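Local structure of ethyl acetate hydrolase (Pseudomonas veronii, 5EFZ) at residues W160-P165 with S279-G284; C92-N97 with T133-Y138; V64-S69 with K73-I78. The protein hydrolyses ethyl acetate to ethanol and acetate and takes part in the breakdown of short-chain methyl ketones such as 2-butanone. All coordinates share one frame; numbering follows the deposited sequence.

Contact 1 of 3, residues W160-P165 with S279-G284; sequences WAVRYP and SRHTGG
Val162, in the last turn of helix 152-163, brings CG1 to 3.9 Å from His281 CD2, approaching the imidazole obliquely. With CG1 anti to the backbone N (chi1 169°), this methyl projects toward the 279-284 loop. A branched aliphatic residue suits the spot, since its side chain is buried and also meets Val278 and Ile293. Arg163 carries most of the rest. Its aliphatic start, CB and CG, passes beside the ring, and a bend at chi3 (-75°) then brings the guanidinium round so that His281 CE1 comes over one of its faces, 3.7 Å from Arg163 NE. The two flat groups stand at 87°: the imidazole presents its edge, with Arg163 NE close to the ring plane. Glu159, one turn earlier on the same helix, bridges the two side chains: its OE2 pairs with Arg163 NE in a salt bridge and with His281 NE2 in a hydrogen bond. Both residue types fit, the arginine offering an aliphatic stem and an NE for the carboxylate, the histidine a flat ring whose NE2 reaches the same oxygen. The carboxylate would offset the arginine's charge and might, against the pull of that neighbouring cation, favour a protonated histidine. In the alpha/beta hydrolase fold this helix is the one that follows the nucleophile elbow, and here its far end, remote from the active site, meets the loop between helices 263-274 and 286-290. Tyr164 leaves the helical conformation, though its N still bonds to Trp160 O; CG of Arg163 lies 3.7 Å above one face of its ring. In the opposing loop Ser279 O accepts from both Thr282 N and Gly284 N, closing the turn. Gly283 and Gly284 both take positive phi values there, and at Gly284 a side chain would collide with the preceding carbonyl oxygen.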
loop_
_atom_site.group_PDB
_atom_site.type_symbol
_atom_site.label_atom_id
_atom_site.label_comp_id
_atom_site.label_asym_id
_atom_site.label_seq_id
_atom_site.Cartn_x
_atom_site.Cartn_y
_atom_site.Cartn_z
ATOM N N TRP A 160 -3.454 -24.820 -12.311
ATOM C CA TRP A 160 -3.373 -26.291 -12.313
ATOM C C TRP A 160 -4.741 -26.925 -12.064
ATOM O O TRP A 160 -5.161 -27.821 -12.813
ATOM C CB TRP A 160 -2.390 -26.784 -11.230
ATOM C CG TRP A 160 -1.065 -27.226 -11.792
ATOM C CD1 TRP A 160 0.106 -26.508 -11.814
ATOM C CD2 TRP A 160 -0.803 -28.456 -12.488
ATOM N NE1 TRP A 160 1.082 -27.227 -12.462
ATOM C CE2 TRP A 160 0.555 -28.446 -12.846
ATOM C CE3 TRP A 160 -1.569 -29.603 -12.754
ATOM C CZ2 TRP A 160 1.159 -29.518 -13.502
ATOM C CZ3 TRP A 160 -0.968 -30.676 -13.391
ATOM C CH2 TRP A 160 0.379 -30.621 -13.771
ATOM N N ALA A 161 -5.434 -26.453 -11.021
ATOM C CA ALA A 161 -6.701 -27.076 -10.599
ATOM C C ALA A 161 -7.802 -26.890 -11.631
ATOM O O ALA A 161 -8.727 -27.701 -11.698
ATOM C CB ALA A 161 -7.152 -26.517 -9.240
ATOM N N VAL A 162 -7.718 -25.814 -12.425
ATOM C CA VAL A 162 -8.737 -25.531 -13.449
ATOM C C VAL A 162 -8.383 -26.228 -14.773
ATOM O O VAL A 162 -9.252 -26.779 -15.443
ATOM C CB VAL A 162 -8.904 -23.994 -13.700
ATOM C CG1 VAL A 162 -9.759 -23.712 -14.959
ATOM C CG2 VAL A 162 -9.531 -23.326 -12.485
ATOM N N ARG A 163 -7.107 -26.212 -15.133
ATOM C CA ARG A 163 -6.668 -26.696 -16.443
ATOM C C ARG A 163 -6.636 -28.222 -16.524
ATOM O O ARG A 163 -6.968 -28.819 -17.567
ATOM C CB ARG A 163 -5.275 -26.118 -16.773
ATOM C CG ARG A 163 -4.753 -26.476 -18.156
ATOM C CD ARG A 163 -3.330 -26.000 -18.389
ATOM N NE ARG A 163 -3.273 -24.566 -18.623
ATOM C CZ ARG A 163 -2.830 -24.007 -19.740
ATOM N NH1 ARG A 163 -2.381 -24.759 -20.747
ATOM N NH2 ARG A 163 -2.857 -22.694 -19.850
ATOM N N TYR A 164 -6.251 -28.858 -15.418
ATOM C CA TYR A 164 -6.209 -30.308 -15.333
ATOM C C TYR A 164 -6.968 -30.836 -14.107
ATOM O O TYR A 164 -6.359 -31.334 -13.147
ATOM C CB TYR A 164 -4.761 -30.786 -15.291
ATOM C CG TYR A 164 -3.893 -30.320 -16.431
ATOM C CD1 TYR A 164 -2.911 -29.365 -16.225
ATOM C CD2 TYR A 164 -4.028 -30.862 -17.702
ATOM C CE1 TYR A 164 -2.103 -28.950 -17.235
ATOM C CE2 TYR A 164 -3.212 -30.440 -18.743
ATOM C CZ TYR A 164 -2.260 -29.482 -18.495
ATOM O OH TYR A 164 -1.438 -29.056 -19.498
ATOM N N PRO A 165 -8.299 -30.731 -14.128
ATOM C CA PRO A 165 -8.994 -30.902 -12.841
ATOM C C PRO A 165 -8.889 -32.288 -12.213
ATOM O O PRO A 165 -8.817 -32.379 -10.990
ATOM C CB PRO A 165 -10.449 -30.559 -13.174
ATOM C CG PRO A 165 -10.541 -30.505 -14.645
ATOM C CD PRO A 165 -9.190 -30.268 -15.202
ATOM N N SER A 279 -9.904 -17.623 -15.740
ATOM C CA SER A 279 -11.145 -17.469 -16.533
ATOM C C SER A 279 -10.865 -17.368 -18.036
ATOM O O SER A 279 -11.790 -17.427 -18.863
ATOM C CB SER A 279 -11.955 -16.238 -16.078
ATOM O OG SER A 279 -11.423 -15.007 -16.570
ATOM N N ARG A 280 -9.593 -17.232 -18.408
ATOM C CA ARG A 280 -9.237 -17.348 -19.821
ATOM C C ARG A 280 -9.698 -18.701 -20.402
ATOM O O ARG A 280 -9.939 -18.823 -21.598
ATOM C CB ARG A 280 -7.725 -17.161 -20.013
ATOM C CG ARG A 280 -7.274 -15.731 -19.706
ATOM C CD ARG A 280 -5.755 -15.589 -19.771
ATOM N NE ARG A 280 -5.250 -15.744 -21.137
ATOM C CZ ARG A 280 -5.253 -14.776 -22.051
ATOM N NH1 ARG A 280 -5.768 -13.576 -21.768
ATOM N NH2 ARG A 280 -4.755 -15.019 -23.254
ATOM N N HIS A 281 -9.836 -19.723 -19.559
ATOM C CA HIS A 281 -10.352 -21.009 -20.044
ATOM C C HIS A 281 -11.846 -21.001 -20.370
ATOM O O HIS A 281 -12.346 -21.890 -21.085
ATOM C CB HIS A 281 -10.103 -22.103 -19.012
ATOM C CG HIS A 281 -8.661 -22.422 -18.813
ATOM N ND1 HIS A 281 -7.954 -23.228 -19.682
ATOM C CD2 HIS A 281 -7.784 -22.021 -17.862
ATOM C CE1 HIS A 281 -6.702 -23.315 -19.267
ATOM N NE2 HIS A 281 -6.573 -22.596 -18.164
ATOM N N THR A 282 -12.571 -20.025 -19.836
ATOM C CA THR A 282 -14.035 -20.074 -19.923
ATOM C C THR A 282 -14.610 -18.738 -20.386
ATOM O O THR A 282 -15.623 -18.280 -19.860
ATOM C CB THR A 282 -14.650 -20.448 -18.554
ATOM O OG1 THR A 282 -14.113 -19.567 -17.564
ATOM C CG2 THR A 282 -14.289 -21.885 -18.171
ATOM N N GLY A 283 -13.938 -18.111 -21.354
ATOM C CA GLY A 283 -14.363 -16.837 -21.918
ATOM C C GLY A 283 -14.546 -15.678 -20.947
ATOM O O GLY A 283 -15.344 -14.783 -21.201
ATOM N N GLY A 284 -13.828 -15.688 -19.832
ATOM C CA GLY A 284 -13.897 -14.583 -18.885
ATOM C C GLY A 284 -14.863 -14.818 -17.738
ATOM O O GLY A 284 -15.049 -13.958 -16.868
#

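Contact 2 of 3, residues C92-N97 with T133-Y138; sequences CIIVVN and TLLTEY
Ile94 and Val96 of strand 92-96 pack against Leu134 and Leu135 of helix 124-139 in a purely apolar strand-to-helix contact on one face of the central sheet of the alpha/beta hydrolase fold. Ile94 and Val96, two residues apart on an extended chain, point their side chains to the same face, so the helix meets a surface of beta-branched residues, a type well suited to strands. On the helix, two consecutive leucines divide the work. Leu134 points toward the strand; its CG is anti to the backbone N (chi1 172°), and CD2 meets Val96 CG2 tip to tip at 3.8 Å. Leu135 leaves the helix more to one side. With CG swung beside its own N (chi1 -68°), it brings CD2 back toward the strand, to 3.9 Å from Ile94 CD1. These two side chains run past one another in opposite directions, so they touch alongside rather than head-on. Both pairs are at ordinary van der Waals separation, and the leucines are long enough to span the distance from helix to strand. The helix backbone keeps its own bonds, with Glu137 N to Thr133 O at 2.9 Å. All four side chains are buried, while Glu137, on the helix side turned away from the strand, is exposed. Around the contact, Ile94 reaches Val48 and Ile141, and Val96 touches Leu63 of the adjoining strand 61-65. Leu134 also covers Leu46 and Val48 of strand 45-51 and Ile28 of strand 26-29, and through it helix 124-139 lies across strands 92-96, 45-51 and 26-29.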
loop_
_atom_site.group_PDB
_atom_site.type_symbol
_atom_site.label_atom_id
_atom_site.label_comp_id
_atom_site.label_asym_id
_atom_site.label_seq_id
_atom_site.Cartn_x
_atom_site.Cartn_y
_atom_site.Cartn_z
ATOM N N CYS A 92 7.007 -37.222 -2.275
ATOM C CA CYS A 92 7.960 -36.722 -3.246
ATOM C C CYS A 92 7.588 -35.284 -3.596
ATOM O O CYS A 92 6.623 -35.026 -4.339
ATOM C CB CYS A 92 7.969 -37.605 -4.495
ATOM S SG CYS A 92 9.180 -37.053 -5.734
ATOM N N ILE A 93 8.362 -34.351 -3.075
ATOM C CA ILE A 93 8.043 -32.942 -3.211
ATOM C C ILE A 93 8.879 -32.337 -4.328
ATOM O O ILE A 93 10.117 -32.319 -4.274
ATOM C CB ILE A 93 8.271 -32.208 -1.876
ATOM C CG1 ILE A 93 7.448 -32.899 -0.765
ATOM C CG2 ILE A 93 7.872 -30.756 -1.998
ATOM C CD1 ILE A 93 8.094 -32.834 0.587
ATOM N N ILE A 94 8.189 -31.874 -5.358
ATOM C CA ILE A 94 8.849 -31.494 -6.600
ATOM C C ILE A 94 8.669 -30.006 -6.741
ATOM O O ILE A 94 7.547 -29.561 -6.945
ATOM C CB ILE A 94 8.247 -32.246 -7.800
ATOM C CG1 ILE A 94 8.369 -33.765 -7.557
ATOM C CG2 ILE A 94 8.906 -31.793 -9.124
ATOM C CD1 ILE A 94 7.700 -34.635 -8.615
ATOM N N VAL A 95 9.771 -29.258 -6.643
ATOM C CA VAL A 95 9.701 -27.805 -6.636
ATOM C C VAL A 95 10.194 -27.297 -7.997
ATOM O O VAL A 95 11.342 -27.549 -8.376
ATOM C CB VAL A 95 10.551 -27.205 -5.521
ATOM C CG1 VAL A 95 10.287 -25.671 -5.442
ATOM C CG2 VAL A 95 10.235 -27.929 -4.185
ATOM N N VAL A 96 9.317 -26.627 -8.736
ATOM C CA VAL A 96 9.630 -26.269 -10.115
ATOM C C VAL A 96 9.732 -24.762 -10.237
ATOM O O VAL A 96 8.781 -24.032 -9.936
ATOM C CB VAL A 96 8.583 -26.820 -11.088
ATOM C CG1 VAL A 96 8.957 -26.464 -12.568
ATOM C CG2 VAL A 96 8.404 -28.363 -10.880
ATOM N N ASN A 97 10.891 -24.310 -10.689
ATOM C CA ASN A 97 11.149 -22.875 -10.858
ATOM C C ASN A 97 10.399 -22.267 -12.043
ATOM O O ASN A 97 10.394 -22.827 -13.154
ATOM C CB ASN A 97 12.654 -22.647 -11.020
ATOM C CG ASN A 97 13.413 -22.882 -9.717
ATOM O OD1 ASN A 97 13.535 -21.965 -8.898
ATOM N ND2 ASN A 97 13.955 -24.105 -9.536
ATOM N N THR A 133 3.979 -31.191 -18.598
ATOM C CA THR A 133 4.804 -32.000 -19.510
ATOM C C THR A 133 5.950 -32.639 -18.737
ATOM O O THR A 133 6.282 -33.804 -18.940
ATOM C CB THR A 133 5.372 -31.147 -20.678
ATOM O OG1 THR A 133 4.282 -30.772 -21.522
ATOM C CG2 THR A 133 6.398 -31.958 -21.499
ATOM N N LEU A 134 6.537 -31.860 -17.831
ATOM C CA LEU A 134 7.609 -32.349 -16.980
ATOM C C LEU A 134 7.147 -33.563 -16.175
ATOM O O LEU A 134 7.806 -34.607 -16.145
ATOM C CB LEU A 134 8.059 -31.233 -16.029
ATOM C CG LEU A 134 9.059 -31.673 -14.953
ATOM C CD1 LEU A 134 10.434 -31.916 -15.545
ATOM C CD2 LEU A 134 9.096 -30.616 -13.836
ATOM N N LEU A 135 6.002 -33.423 -15.522
ATOM C CA LEU A 135 5.538 -34.495 -14.629
ATOM C C LEU A 135 5.192 -35.761 -15.393
ATOM O O LEU A 135 5.596 -36.855 -15.006
ATOM C CB LEU A 135 4.332 -34.010 -13.815
ATOM C CG LEU A 135 4.676 -32.916 -12.780
ATOM C CD1 LEU A 135 3.383 -32.285 -12.257
ATOM C CD2 LEU A 135 5.487 -33.480 -11.609
ATOM N N THR A 136 4.446 -35.637 -16.482
ATOM C CA THR A 136 4.008 -36.858 -17.182
ATOM C C THR A 136 5.121 -37.493 -18.005
ATOM O O THR A 136 5.287 -38.702 -17.989
ATOM C CB THR A 136 2.820 -36.577 -18.104
ATOM O OG1 THR A 136 3.173 -35.524 -19.013
ATOM C CG2 THR A 136 1.596 -36.151 -17.270
ATOM N N GLU A 137 5.889 -36.677 -18.728
ATOM C CA GLU A 137 6.855 -37.200 -19.678
ATOM C C GLU A 137 8.214 -37.502 -19.060
ATOM O O GLU A 137 8.884 -38.422 -19.487
ATOM C CB GLU A 137 7.034 -36.228 -20.847
ATOM C CG GLU A 137 5.736 -35.961 -21.595
ATOM C CD GLU A 137 5.011 -37.249 -21.963
ATOM O OE1 GLU A 137 5.527 -37.988 -22.827
ATOM O OE2 GLU A 137 3.931 -37.527 -21.385
ATOM N N TYR A 138 8.625 -36.751 -18.056
ATOM C CA TYR A 138 9.933 -36.994 -17.438
ATOM C C TYR A 138 9.813 -37.869 -16.205
ATOM O O TYR A 138 10.545 -38.837 -16.066
ATOM C CB TYR A 138 10.639 -35.667 -17.093
ATOM C CG TYR A 138 11.994 -35.879 -16.432
ATOM C CD1 TYR A 138 13.140 -36.136 -17.194
ATOM C CD2 TYR A 138 12.122 -35.863 -15.048
ATOM C CE1 TYR A 138 14.376 -36.351 -16.588
ATOM C CE2 TYR A 138 13.346 -36.076 -14.436
ATOM C CZ TYR A 138 14.468 -36.317 -15.207
ATOM O OH TYR A 138 15.677 -36.521 -14.582
#

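Contact 3 of 3, residues V64-S69 with K73-I78; sequences VPTWYS and KAMEQI. With ACT (acetate ion), chain O.
Met75 and Trp67 form the tight part of this contact: the sulfur SD sits over one face of the indole, 3.7 Å from the centroid of the six-membered ring and 18° off its normal, a Met-aromatic contact. Bends at chi2 and chi3 fold the methionine so that its methyl CE also reaches Val64 CG1, at 3.5 Å. A long, unbranched and polarisable side chain suits this place, because it can serve the strand and the ring at once. Helix 72-79 adds Ile78, whose CD1 meets the indole edge 4.0 Å from Trp67 CH2, and Ala74, small enough to let the ring lie close to the helix. Trp67 CG stands between its own N and carbonyl carbon (chi1 53°), which turns the indole back toward the helix. Its CB end borders an acetate ion, probably from the crystallisation liquor. Tyr68 N donates to acetate OXT at 2.8 Å with an angle of 161°; Met152 N, Ser151 OG and His334 NE2 also bond to the ion. Two backbone amides, one from the residue after the probable nucleophile Ser151, are consistent with the oxyanion hole of alpha/beta hydrolases. An alanine at Trp67 is likely to leave Met75 SD without its aromatic bed and open a gap between helix 72-79 and the acetate site. The outer side of the helix is looser: Gln77 is exposed, and Lys73 NZ pairs with Glu76 OE1 at 3.0 Å, from above the carboxylate plane. Inward, Val64 and Met75 both rest on Val95 of the adjoining strand 92-96, Pro65 touches Gln156 of helix 152-163, and Tyr68 packs against helix 263-274.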
loop_
_atom_site.group_PDB
_atom_site.type_symbol
_atom_site.label_atom_id
_atom_site.label_comp_id
_atom_site.label_asym_id
_atom_site.label_seq_id
_atom_site.Cartn_x
_atom_site.Cartn_y
_atom_site.Cartn_z
ATOM N N VAL A 64 5.281 -27.996 -6.025
ATOM C CA VAL A 64 5.425 -26.698 -5.379
ATOM C C VAL A 64 5.985 -25.711 -6.413
ATOM O O VAL A 64 7.181 -25.745 -6.710
ATOM C CB VAL A 64 6.366 -26.779 -4.170
ATOM C CG1 VAL A 64 6.415 -25.424 -3.450
ATOM C CG2 VAL A 64 5.853 -27.878 -3.171
ATOM N N PRO A 65 5.118 -24.859 -6.993
ATOM C CA PRO A 65 5.608 -23.779 -7.878
ATOM C C PRO A 65 6.270 -22.680 -7.072
ATOM O O PRO A 65 6.094 -22.618 -5.866
ATOM C CB PRO A 65 4.329 -23.230 -8.551
ATOM C CG PRO A 65 3.249 -24.290 -8.273
ATOM C CD PRO A 65 3.644 -24.866 -6.912
ATOM N N THR A 66 7.054 -21.825 -7.722
ATOM C CA THR A 66 7.770 -20.773 -6.987
ATOM C C THR A 66 7.090 -19.425 -7.226
ATOM O O THR A 66 6.259 -19.270 -8.154
ATOM C CB THR A 66 9.267 -20.710 -7.418
ATOM O OG1 THR A 66 9.327 -20.385 -8.804
ATOM C CG2 THR A 66 9.974 -22.110 -7.230
ATOM N N TRP A 67 7.429 -18.453 -6.383
ATOM C CA TRP A 67 6.721 -17.190 -6.384
ATOM C C TRP A 67 7.561 -16.096 -7.028
ATOM O O TRP A 67 8.660 -16.347 -7.534
ATOM C CB TRP A 67 6.324 -16.790 -4.951
ATOM C CG TRP A 67 7.451 -16.787 -3.945
ATOM C CD1 TRP A 67 8.680 -16.173 -4.061
ATOM C CD2 TRP A 67 7.424 -17.391 -2.639
ATOM N NE1 TRP A 67 9.427 -16.381 -2.911
ATOM C CE2 TRP A 67 8.683 -17.131 -2.029
ATOM C CE3 TRP A 67 6.467 -18.135 -1.935
ATOM C CZ2 TRP A 67 8.994 -17.583 -0.738
ATOM C CZ3 TRP A 67 6.781 -18.597 -0.656
ATOM C CH2 TRP A 67 8.033 -18.316 -0.071
ATOM N N TYR A 68 7.020 -14.884 -7.020
ATOM C CA TYR A 68 7.689 -13.744 -7.648
ATOM C C TYR A 68 9.065 -13.492 -7.025
ATOM O O TYR A 68 9.146 -13.352 -5.823
ATOM C CB TYR A 68 6.831 -12.480 -7.506
ATOM C CG TYR A 68 7.569 -11.244 -8.017
ATOM C CD1 TYR A 68 7.581 -10.925 -9.378
ATOM C CD2 TYR A 68 8.252 -10.400 -7.133
ATOM C CE1 TYR A 68 8.269 -9.795 -9.853
ATOM C CE2 TYR A 68 8.949 -9.258 -7.604
ATOM C CZ TYR A 68 8.940 -8.976 -8.954
ATOM O OH TYR A 68 9.627 -7.873 -9.393
ATOM N N SER A 69 10.116 -13.411 -7.866
ATOM C CA SER A 69 11.505 -13.149 -7.461
ATOM C C SER A 69 12.147 -14.341 -6.735
ATOM O O SER A 69 13.318 -14.295 -6.372
ATOM C CB SER A 69 11.636 -11.868 -6.593
ATOM O OG SER A 69 11.225 -12.098 -5.251
ATOM N N LYS A 73 14.939 -22.762 -3.847
ATOM C CA LYS A 73 15.693 -22.752 -2.601
ATOM C C LYS A 73 14.844 -22.214 -1.457
ATOM O O LYS A 73 14.853 -22.773 -0.348
ATOM C CB LYS A 73 16.961 -21.904 -2.710
ATOM C CG LYS A 73 17.959 -22.205 -1.606
ATOM C CD LYS A 73 18.248 -23.699 -1.681
ATOM C CE LYS A 73 19.252 -24.178 -0.664
ATOM N NZ LYS A 73 19.496 -25.639 -0.863
ATOM N N ALA A 74 14.116 -21.134 -1.732
ATOM C CA ALA A 74 13.238 -20.545 -0.721
ATOM C C ALA A 74 12.142 -21.510 -0.266
ATOM O O ALA A 74 11.869 -21.577 0.925
ATOM C CB ALA A 74 12.594 -19.256 -1.230
ATOM N N MET A 75 11.496 -22.218 -1.197
ATOM C CA MET A 75 10.420 -23.122 -0.810
ATOM C C MET A 75 10.986 -24.229 0.065
ATOM O O MET A 75 10.353 -24.673 1.038
ATOM C CB MET A 75 9.713 -23.722 -2.032
ATOM C CG MET A 75 9.226 -22.670 -3.036
ATOM S SD MET A 75 8.229 -21.408 -2.171
ATOM C CE MET A 75 6.831 -22.400 -1.649
ATOM N N GLU A 76 12.186 -24.672 -0.284
ATOM C CA GLU A 76 12.840 -25.713 0.483
ATOM C C GLU A 76 13.176 -25.271 1.907
ATOM O O GLU A 76 12.862 -25.969 2.871
ATOM C CB GLU A 76 14.121 -26.158 -0.221
ATOM C CG GLU A 76 14.879 -27.183 0.560
ATOM C CD GLU A 76 16.260 -27.426 0.008
ATOM O OE1 GLU A 76 16.688 -26.678 -0.898
ATOM O OE2 GLU A 76 16.915 -28.370 0.483
ATOM N N GLN A 77 13.844 -24.126 2.025
ATOM C CA GLN A 77 14.290 -23.626 3.307
ATOM C C GLN A 77 13.135 -23.311 4.272
ATOM O O GLN A 77 13.267 -23.518 5.470
ATOM C CB GLN A 77 15.147 -22.365 3.108
ATOM C CG GLN A 77 16.521 -22.678 2.530
ATOM C CD GLN A 77 17.353 -21.438 2.286
ATOM O OE1 GLN A 77 16.819 -20.353 2.008
ATOM N NE2 GLN A 77 18.667 -21.585 2.385
ATOM N N ILE A 78 12.033 -22.793 3.748
ATOM C CA ILE A 78 10.967 -22.289 4.629
ATOM C C ILE A 78 9.939 -23.376 4.961
ATOM O O ILE A 78 9.430 -23.434 6.087
ATOM C CB ILE A 78 10.277 -21.069 3.984
ATOM C CG1 ILE A 78 11.310 -19.958 3.748
ATOM C CG2 ILE A 78 9.107 -20.547 4.855
ATOM C CD1 ILE A 78 10.851 -18.923 2.750
HETATM C C ACT O . 5.068 -13.190 -4.609
HETATM O O ACT O . 4.190 -12.352 -4.256
HETATM O OXT ACT O . 4.784 -13.966 -5.583
HETATM C CH3 ACT O . 6.366 -13.268 -3.880
#

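Contacts 2 and 3 are tied by neighbouring strands, 92-96 in contact 2 and 61-65 in contact 3, through probable hydrogen bonds from Val64 N to Ile94 O (2.9 Å) and from Val96 N to Val64 O (3.1 Å). Along strand 92-96, Ile94 and Val96 face helix 124-139, whereas Val95 turns to helix 72-79, so the two helices cover opposite faces of the sheet. Contact 1 touches contact 2 where Trp160 CH2 meets Leu135 CD1 at 3.8 Å. Contact 3 alone borders the active site, the Trp67 side chain lying about 5 Å from that of Ser151; contact 1 lies away from it, the centres of contacts 1 and 3 being 24 Å apart.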